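Local coordinates for protein acyl-coenzyme A oxidase acox-1.1 (Caenorhabditis elegans, PDB 5K3H) that catalyses the FAD-dependent desaturation of acyl-CoA thioesters, the first step of peroxisomal beta-oxidation, passing the electrons to oxygen to give hydrogen peroxide, at residues B[6-11]-B[15-20]; B[323-328]-B[335-340]. One frame throughout, in Å; residues are numbered along the deposited sequence.

How the contacts relate
Contact 1 (6-11 with 15-20) folds the N-terminal arm back on helix 14-21; contact 2 (323-328 with 335-340) closes the loop between helices 300-319 and 338-367. They follow one another along the chain, with centres about 21 Å apart on the same side of the chain's centre, and they meet where E19 OE1 lies 3.6 Å from L335 CD2. R608 joins them too, since it forms salt bridges with both E19 and E336. Contact 1 is remote from the annotated sites. Contact 2 lies near the FAD site shared between the subunits: its second segment includes Q340, though that residue does not touch 323-328, and the Y337 side chain lies about 8 Å from that of R320, another FAD-binding residue.

Contact 1: residues B[6-11]-B[15-20]; sequences KTIQEG and DLTAER
I8 and T7 of the N-terminal arm lie against R20 and T17, which face them from helix 14-21. The apolar part centres on I8. Its CG1 packs 3.6 Å from R20 CB, and the two side chains run antiparallel alongside each other, bringing I8 CG1 also to 3.8 Å from R20 CD. The other branch, CG2, meets T17 CG2 at 4.0 Å, the side chains crossing nearly at right angles. A beta-branched isoleucine suits the place because its two branches can serve two helix residues about one turn apart.

The second kind of contact is methyl against guanidinium. With CG2 anti to the backbone N, T7 sets this methyl over one face of the R20 group, 3.5 Å from NH2 and offset toward the rim. L16 CG lies over the opposite face, so the flat group is sandwiched between aliphatic carbons. Its polar atoms look elsewhere: NE forms a salt bridge with D616 at the end of helix 590-616, and NH1 donates to the carbonyl of R632.

R20 thus does double duty, its CB and CD packing against I8 while its charge is paired beyond the contact, which implies an interface held by van der Waals contact.

Contact 2: residues B[323-328]-B[335-340]; sequences GQIDKN and LEYQTQ
The loop leading into helix 338-367, the helix whose first turn carries the FAD-binding Q340, is closed here as I325 packs on Y337 and E336 and G323 lies against the Y337 hydroxyl. Y337 is the N-cap residue of that helix, and its ring reaches back toward the loop. CG1 of I325 lies 3.7 Å from Y337 CE1, the two chains lying alongside and pointing opposite ways. The I325 chain continues to CD1, which touches E336 CG at 3.7 Å, crossing that side chain at about a right angle. With CG1 anti to the carbonyl carbon (chi1 -68°), the longer branch of I325 is placed to serve both partners. Cut back to an alanine, the side chain ends at CB, and this would probably leave the CE1 part of the Y337 ring and CB and CG of E336 without their apolar neighbour.

E336 contributes only carbon to this packing; its chain bends at chi2 and the carboxylate turns away to a salt bridge with R608. At the far end of the ring, Y337 OH sits 3.1 Å from G323 C and is hydrogen-bonded to the carbonyl oxygen of Q322. Glycine fits at 323 because its phi is positive and a CB would collide with that hydroxyl.

Farther along the loop, D326 OD1 accepts from N328 N at 2.6 Å, nearly in line with its own C-O bond, while D326 OD2 forms a salt bridge with K519 of the second subunit. N525 of that subunit packs on I325 and bonds the backbone at E336 and Q338. The bond from N328 to D326 makes an Asx turn, within an interhelical loop of the acyl-CoA oxidase C-alpha1 domain at the dimer interface, near the shared FAD site.

Contact 1: residues B[6-11]-B[15-20]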
ATOM      1  N   LYS B   6       2.637  -1.682  32.474  1.00 20.40           N
ATOM      2  CA  LYS B   6       3.374  -0.541  33.010  1.00 20.67           C
ATOM      3  C   LYS B   6       3.124   0.743  32.241  1.00 20.51           C
ATOM      4  O   LYS B   6       3.761   1.758  32.552  1.00 20.54           O
ATOM      5  CB  LYS B   6       4.884  -0.834  33.025  1.00 21.23           C
ATOM      6  CG  LYS B   6       5.249  -2.005  33.904  1.00 22.08           C
ATOM      7  CD  LYS B   6       4.790  -1.732  35.312  1.00 22.40           C
ATOM      8  CE  LYS B   6       5.309  -2.765  36.265  1.00 22.90           C
ATOM      9  NZ  LYS B   6       4.609  -4.064  36.093  1.00 22.74           N
ATOM     10  N   THR B   7       2.267   0.714  31.214  1.00 18.82           N
ATOM     11  CA  THR B   7       1.981   1.912  30.435  1.00 18.85           C
ATOM     12  C   THR B   7       0.756   2.685  30.941  1.00 19.79           C
ATOM     13  O   THR B   7       0.626   3.881  30.637  1.00 20.02           O
ATOM     14  CB  THR B   7       1.834   1.507  28.967  1.00 18.94           C
ATOM     15  OG1 THR B   7       3.031   0.836  28.565  1.00 18.42           O
ATOM     16  CG2 THR B   7       1.619   2.700  28.071  1.00 18.42           C
ATOM     17  N   ILE B   8      -0.092   2.062  31.774  1.00 20.07           N
ATOM     18  CA  ILE B   8      -1.262   2.742  32.317  1.00 20.65           C
ATOM     19  C   ILE B   8      -0.820   3.970  33.107  1.00 22.03           C
ATOM     20  O   ILE B   8       0.143   3.912  33.882  1.00 23.03           O
ATOM     21  CB  ILE B   8      -2.054   1.778  33.222  1.00 20.61           C
ATOM     22  CG1 ILE B   8      -2.543   0.550  32.442  1.00 20.26           C
ATOM     23  CG2 ILE B   8      -3.240   2.486  33.924  1.00 19.53           C
ATOM     24  CD1 ILE B   8      -3.011  -0.576  33.356  1.00 19.92           C
ATOM     25  N   GLN B   9      -1.523   5.088  32.928  1.00 21.16           N
ATOM     26  CA  GLN B   9      -1.343   6.256  33.779  1.00 21.21           C
ATOM     27  C   GLN B   9      -2.707   6.756  34.243  1.00 20.80           C
ATOM     28  O   GLN B   9      -3.718   6.525  33.573  1.00 20.29           O
ATOM     29  CB  GLN B   9      -0.596   7.387  33.053  1.00 22.71           C
ATOM     30  CG  GLN B   9       0.874   7.113  32.796  1.00 23.38           C
ATOM     31  CD  GLN B   9       1.569   8.283  32.133  1.00 24.88           C
ATOM     32  OE1 GLN B   9       1.231   9.444  32.378  1.00 27.03           O
ATOM     33  NE2 GLN B   9       2.533   7.984  31.264  1.00 26.96           N
ATOM     34  N   GLU B  10      -2.754   7.412  35.410  1.00 21.48           N
ATOM     35  CA  GLU B  10      -4.003   8.044  35.826  1.00 21.99           C
ATOM     36  C   GLU B  10      -4.490   9.029  34.771  1.00 20.71           C
ATOM     37  O   GLU B  10      -3.715   9.819  34.234  1.00 21.39           O
ATOM     38  CB  GLU B  10      -3.839   8.763  37.154  1.00 23.46           C
ATOM     39  CG  GLU B  10      -4.192   7.913  38.350  1.00 26.14           C
ATOM     40  CD  GLU B  10      -5.671   7.949  38.705  1.00 27.02           C
ATOM     41  OE1 GLU B  10      -6.364   8.960  38.423  1.00 26.71           O
ATOM     42  OE2 GLU B  10      -6.141   6.964  39.312  1.00 28.44           O
ATOM     43  N   GLY B  11      -5.789   8.984  34.479  1.00 22.83           N
ATOM     44  CA  GLY B  11      -6.374   9.919  33.539  1.00 21.97           C
ATOM     45  C   GLY B  11      -6.430   9.443  32.112  1.00 21.53           C
ATOM     46  O   GLY B  11      -6.974  10.158  31.267  1.00 21.05           O
ATOM     47  N   ASP B  15     -11.514   3.458  28.174  1.00 18.77           N
ATOM     48  CA  ASP B  15     -11.673   2.370  27.210  1.00 19.13           C
ATOM     49  C   ASP B  15     -10.338   1.720  26.868  1.00 18.92           C
ATOM     50  O   ASP B  15     -10.267   0.505  26.656  1.00 18.81           O
ATOM     51  CB  ASP B  15     -12.381   2.895  25.966  1.00 20.23           C
ATOM     52  CG  ASP B  15     -13.893   2.967  26.158  1.00 21.73           C
ATOM     53  OD1 ASP B  15     -14.407   2.227  27.039  1.00 21.92           O
ATOM     54  OD2 ASP B  15     -14.554   3.777  25.460  1.00 24.36           O
ATOM     55  N   LEU B  16      -9.266   2.508  26.809  1.00 19.68           N
ATOM     56  CA  LEU B  16      -7.943   1.951  26.566  1.00 18.86           C
ATOM     57  C   LEU B  16      -7.380   1.319  27.835  1.00 18.27           C
ATOM     58  O   LEU B  16      -6.840   0.204  27.793  1.00 18.56           O
ATOM     59  CB  LEU B  16      -7.014   3.045  26.049  1.00 19.03           C
ATOM     60  CG  LEU B  16      -5.604   2.667  25.639  1.00 19.10           C
ATOM     61  CD1 LEU B  16      -5.624   1.515  24.668  1.00 19.34           C
ATOM     62  CD2 LEU B  16      -4.950   3.868  25.004  1.00 19.41           C
ATOM     63  N   THR B  17      -7.521   1.998  28.976  1.00 19.89           N
ATOM     64  CA  THR B  17      -7.116   1.401  30.248  1.00 19.46           C
ATOM     65  C   THR B  17      -7.791   0.046  30.501  1.00 18.78           C
ATOM     66  O   THR B  17      -7.138  -0.891  30.968  1.00 19.25           O
ATOM     67  CB  THR B  17      -7.398   2.368  31.388  1.00 19.46           C
ATOM     68  OG1 THR B  17      -6.644   3.562  31.159  1.00 20.06           O
ATOM     69  CG2 THR B  17      -6.952   1.759  32.699  1.00 19.48           C
ATOM     70  N   ALA B  18      -9.085  -0.085  30.191  1.00 18.66           N
ATOM     71  CA  ALA B  18      -9.766  -1.367  30.372  1.00 18.36           C
ATOM     72  C   ALA B  18      -9.074  -2.487  29.598  1.00 18.67           C
ATOM     73  O   ALA B  18      -8.982  -3.624  30.083  1.00 18.56           O
ATOM     74  CB  ALA B  18     -11.226  -1.264  29.934  1.00 17.99           C
ATOM     75  N   GLU B  19      -8.566  -2.189  28.401  1.00 17.60           N
ATOM     76  CA  GLU B  19      -7.855  -3.202  27.630  1.00 18.03           C
ATOM     77  C   GLU B  19      -6.477  -3.505  28.205  1.00 18.08           C
ATOM     78  O   GLU B  19      -5.900  -4.555  27.896  1.00 17.46           O
ATOM     79  CB  GLU B  19      -7.721  -2.771  26.173  1.00 18.43           C
ATOM     80  CG  GLU B  19      -9.045  -2.620  25.430  1.00 18.71           C
ATOM     81  CD  GLU B  19      -9.841  -3.909  25.429  1.00 19.28           C
ATOM     82  OE1 GLU B  19      -9.214  -5.011  25.360  1.00 18.72           O
ATOM     83  OE2 GLU B  19     -11.099  -3.823  25.516  1.00 19.52           O
ATOM     84  N   ARG B  20      -5.922  -2.598  29.002  1.00 17.07           N
ATOM     85  CA  ARG B  20      -4.623  -2.818  29.609  1.00 17.91           C
ATOM     86  C   ARG B  20      -4.720  -3.593  30.913  1.00 18.68           C
ATOM     87  O   ARG B  20      -3.813  -4.382  31.228  1.00 18.55           O
ATOM     88  CB  ARG B  20      -3.922  -1.470  29.822  1.00 17.88           C
ATOM     89  CG  ARG B  20      -3.522  -0.800  28.488  1.00 18.05           C
ATOM     90  CD  ARG B  20      -2.918   0.604  28.659  1.00 17.98           C
ATOM     91  NE  ARG B  20      -2.125   1.020  27.494  1.00 17.89           N
ATOM     92  CZ  ARG B  20      -2.007   2.278  27.071  1.00 18.07           C
ATOM     93  NH1 ARG B  20      -2.622   3.279  27.687  1.00 17.60           N
ATOM     94  NH2 ARG B  20      -1.249   2.548  26.034  1.00 18.63           N
TER

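Contact 2: residues B[323-328]-B[335-340]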
ATOM      1  N   GLY B 323     -20.968   0.759  15.736  1.00 20.31           N
ATOM      2  CA  GLY B 323     -21.819  -0.369  15.451  1.00 19.37           C
ATOM      3  C   GLY B 323     -22.156  -1.135  16.716  1.00 18.77           C
ATOM      4  O   GLY B 323     -21.590  -0.929  17.796  1.00 17.51           O
ATOM      5  N   GLN B 324     -23.137  -2.015  16.578  1.00 20.50           N
ATOM      6  CA  GLN B 324     -23.603  -2.828  17.682  1.00 20.43           C
ATOM      7  C   GLN B 324     -23.385  -4.293  17.375  1.00 20.46           C
ATOM      8  O   GLN B 324     -23.445  -4.720  16.214  1.00 21.31           O
ATOM      9  CB  GLN B 324     -25.069  -2.578  17.983  1.00 20.37           C
ATOM     10  CG  GLN B 324     -25.285  -1.358  18.818  1.00 20.10           C
ATOM     11  CD  GLN B 324     -26.731  -1.020  18.897  1.00 20.41           C
ATOM     12  OE1 GLN B 324     -27.334  -0.680  17.877  1.00 20.61           O
ATOM     13  NE2 GLN B 324     -27.310  -1.086  20.093  1.00 20.65           N
ATOM     14  N   ILE B 325     -23.090  -5.047  18.426  1.00 21.22           N
ATOM     15  CA  ILE B 325     -23.219  -6.492  18.344  1.00 21.59           C
ATOM     16  C   ILE B 325     -24.607  -6.754  18.903  1.00 22.15           C
ATOM     17  O   ILE B 325     -25.582  -6.730  18.148  1.00 22.84           O
ATOM     18  CB  ILE B 325     -22.084  -7.234  19.079  1.00 22.15           C
ATOM     19  CG1 ILE B 325     -20.757  -7.002  18.332  1.00 22.76           C
ATOM     20  CG2 ILE B 325     -22.370  -8.720  19.167  1.00 22.06           C
ATOM     21  CD1 ILE B 325     -19.509  -7.482  19.060  1.00 22.65           C
ATOM     22  N   ASP B 326     -24.738  -6.872  20.226  1.00 23.49           N
ATOM     23  CA  ASP B 326     -26.065  -6.934  20.837  1.00 25.51           C
ATOM     24  C   ASP B 326     -26.804  -5.611  20.666  1.00 26.50           C
ATOM     25  O   ASP B 326     -26.297  -4.549  21.027  1.00 24.27           O
ATOM     26  CB  ASP B 326     -25.965  -7.317  22.317  1.00 26.06           C
ATOM     27  CG  ASP B 326     -27.335  -7.530  22.964  1.00 27.79           C
ATOM     28  OD1 ASP B 326     -28.237  -6.692  22.729  1.00 26.36           O
ATOM     29  OD2 ASP B 326     -27.542  -8.558  23.647  1.00 29.45           O
ATOM     30  N   LYS B 327     -28.026  -5.688  20.137  1.00 24.31           N
ATOM     31  CA  LYS B 327     -28.792  -4.512  19.736  1.00 26.61           C
ATOM     32  C   LYS B 327     -29.407  -3.789  20.923  1.00 23.47           C
ATOM     33  O   LYS B 327     -29.918  -2.674  20.759  1.00 24.60           O
ATOM     34  CB  LYS B 327     -29.918  -4.909  18.761  1.00 32.21           C
ATOM     35  CG  LYS B 327     -29.404  -5.577  17.493  1.00 38.60           C
ATOM     36  CD  LYS B 327     -28.819  -4.597  16.472  1.00 48.96           C
ATOM     37  CE  LYS B 327     -28.202  -5.372  15.306  1.00 57.12           C
ATOM     38  NZ  LYS B 327     -27.504  -4.511  14.328  1.00 61.82           N
ATOM     39  N   ASN B 328     -29.394  -4.396  22.104  1.00 23.93           N
ATOM     40  CA  ASN B 328     -29.830  -3.696  23.299  1.00 24.65           C
ATOM     41  C   ASN B 328     -28.682  -3.194  24.157  1.00 23.87           C
ATOM     42  O   ASN B 328     -28.931  -2.684  25.251  1.00 26.37           O
ATOM     43  CB  ASN B 328     -30.748  -4.578  24.132  1.00 26.03           C
ATOM     44  CG  ASN B 328     -32.006  -4.957  23.380  1.00 26.13           C
ATOM     45  OD1 ASN B 328     -32.637  -4.110  22.713  1.00 24.83           O
ATOM     46  ND2 ASN B 328     -32.437  -6.203  23.554  1.00 28.50           N
ATOM     47  N   LEU B 335     -12.567  -3.144  18.445  1.00 17.40           N
ATOM     48  CA  LEU B 335     -11.752  -4.285  18.864  1.00 17.42           C
ATOM     49  C   LEU B 335     -12.603  -5.502  19.190  1.00 17.83           C
ATOM     50  O   LEU B 335     -12.086  -6.618  19.210  1.00 17.28           O
ATOM     51  CB  LEU B 335     -10.900  -3.917  20.087  1.00 16.90           C
ATOM     52  CG  LEU B 335      -9.714  -4.780  20.575  1.00 17.12           C
ATOM     53  CD1 LEU B 335      -8.673  -5.028  19.511  1.00 17.18           C
ATOM     54  CD2 LEU B 335      -9.049  -4.205  21.857  1.00 17.38           C
ATOM     55  N   GLU B 336     -13.904  -5.315  19.399  1.00 19.47           N
ATOM     56  CA  GLU B 336     -14.816  -6.410  19.739  1.00 20.96           C
ATOM     57  C   GLU B 336     -15.080  -7.337  18.555  1.00 19.72           C
ATOM     58  O   GLU B 336     -15.402  -8.513  18.768  1.00 20.43           O
ATOM     59  CB  GLU B 336     -16.149  -5.809  20.218  1.00 24.20           C
ATOM     60  CG  GLU B 336     -16.783  -6.464  21.418  1.00 27.65           C
ATOM     61  CD  GLU B 336     -15.872  -6.472  22.621  1.00 29.67           C
ATOM     62  OE1 GLU B 336     -15.640  -5.386  23.212  1.00 26.95           O
ATOM     63  OE2 GLU B 336     -15.361  -7.575  22.945  1.00 32.56           O
ATOM     64  N   TYR B 337     -14.920  -6.847  17.320  1.00 18.66           N
ATOM     65  CA  TYR B 337     -15.322  -7.585  16.133  1.00 17.92           C
ATOM     66  C   TYR B 337     -14.276  -8.620  15.738  1.00 18.15           C
ATOM     67  O   TYR B 337     -13.082  -8.307  15.659  1.00 18.44           O
ATOM     68  CB  TYR B 337     -15.539  -6.630  14.959  1.00 17.44           C
ATOM     69  CG  TYR B 337     -16.690  -5.668  15.144  1.00 16.87           C
ATOM     70  CD1 TYR B 337     -17.989  -6.142  15.322  1.00 16.62           C
ATOM     71  CD2 TYR B 337     -16.485  -4.285  15.142  1.00 16.28           C
ATOM     72  CE1 TYR B 337     -19.067  -5.282  15.504  1.00 16.21           C
ATOM     73  CE2 TYR B 337     -17.572  -3.398  15.328  1.00 16.25           C
ATOM     74  CZ  TYR B 337     -18.858  -3.924  15.501  1.00 15.88           C
ATOM     75  OH  TYR B 337     -19.924  -3.091  15.686  1.00 15.22           O
ATOM     76  N   GLN B 338     -14.732  -9.857  15.459  1.00 19.52           N
ATOM     77  CA  GLN B 338     -13.816 -10.896  14.994  1.00 19.34           C
ATOM     78  C   GLN B 338     -13.075 -10.434  13.753  1.00 19.29           C
ATOM     79  O   GLN B 338     -11.883 -10.713  13.561  1.00 19.51           O
ATOM     80  CB  GLN B 338     -14.588 -12.172  14.689  1.00 19.72           C
ATOM     81  CG  GLN B 338     -13.680 -13.346  14.335  1.00 19.73           C
ATOM     82  CD  GLN B 338     -14.454 -14.540  13.850  1.00 19.69           C
ATOM     83  OE1 GLN B 338     -15.052 -14.516  12.779  1.00 19.60           O
ATOM     84  NE2 GLN B 338     -14.475 -15.590  14.658  1.00 19.76           N
ATOM     85  N   THR B 339     -13.780  -9.699  12.916  1.00 19.80           N
ATOM     86  CA  THR B 339     -13.246  -9.165  11.677  1.00 20.52           C
ATOM     87  C   THR B 339     -12.088  -8.208  11.930  1.00 20.13           C
ATOM     88  O   THR B 339     -11.102  -8.219  11.186  1.00 20.23           O
ATOM     89  CB  THR B 339     -14.432  -8.517  10.951  1.00 21.05           C
ATOM     90  OG1 THR B 339     -14.881  -9.370   9.875  1.00 22.71           O
ATOM     91  CG2 THR B 339     -14.175  -7.085  10.546  1.00 21.13           C
ATOM     92  N   GLN B 340     -12.170  -7.397  12.992  1.00 18.72           N
ATOM     93  CA  GLN B 340     -11.076  -6.482  13.341  1.00 18.11           C
ATOM     94  C   GLN B 340      -9.906  -7.232  13.978  1.00 18.19           C
ATOM     95  O   GLN B 340      -8.734  -6.979  13.657  1.00 17.63           O
ATOM     96  CB  GLN B 340     -11.571  -5.418  14.317  1.00 17.52           C
ATOM     97  CG  GLN B 340     -10.629  -4.244  14.551  1.00 17.18           C
ATOM     98  CD  GLN B 340     -10.774  -3.148  13.507  1.00 16.97           C
ATOM     99  OE1 GLN B 340     -11.239  -3.378  12.384  1.00 17.20           O
ATOM    100  NE2 GLN B 340     -10.404  -1.934  13.887  1.00 16.63           N
TER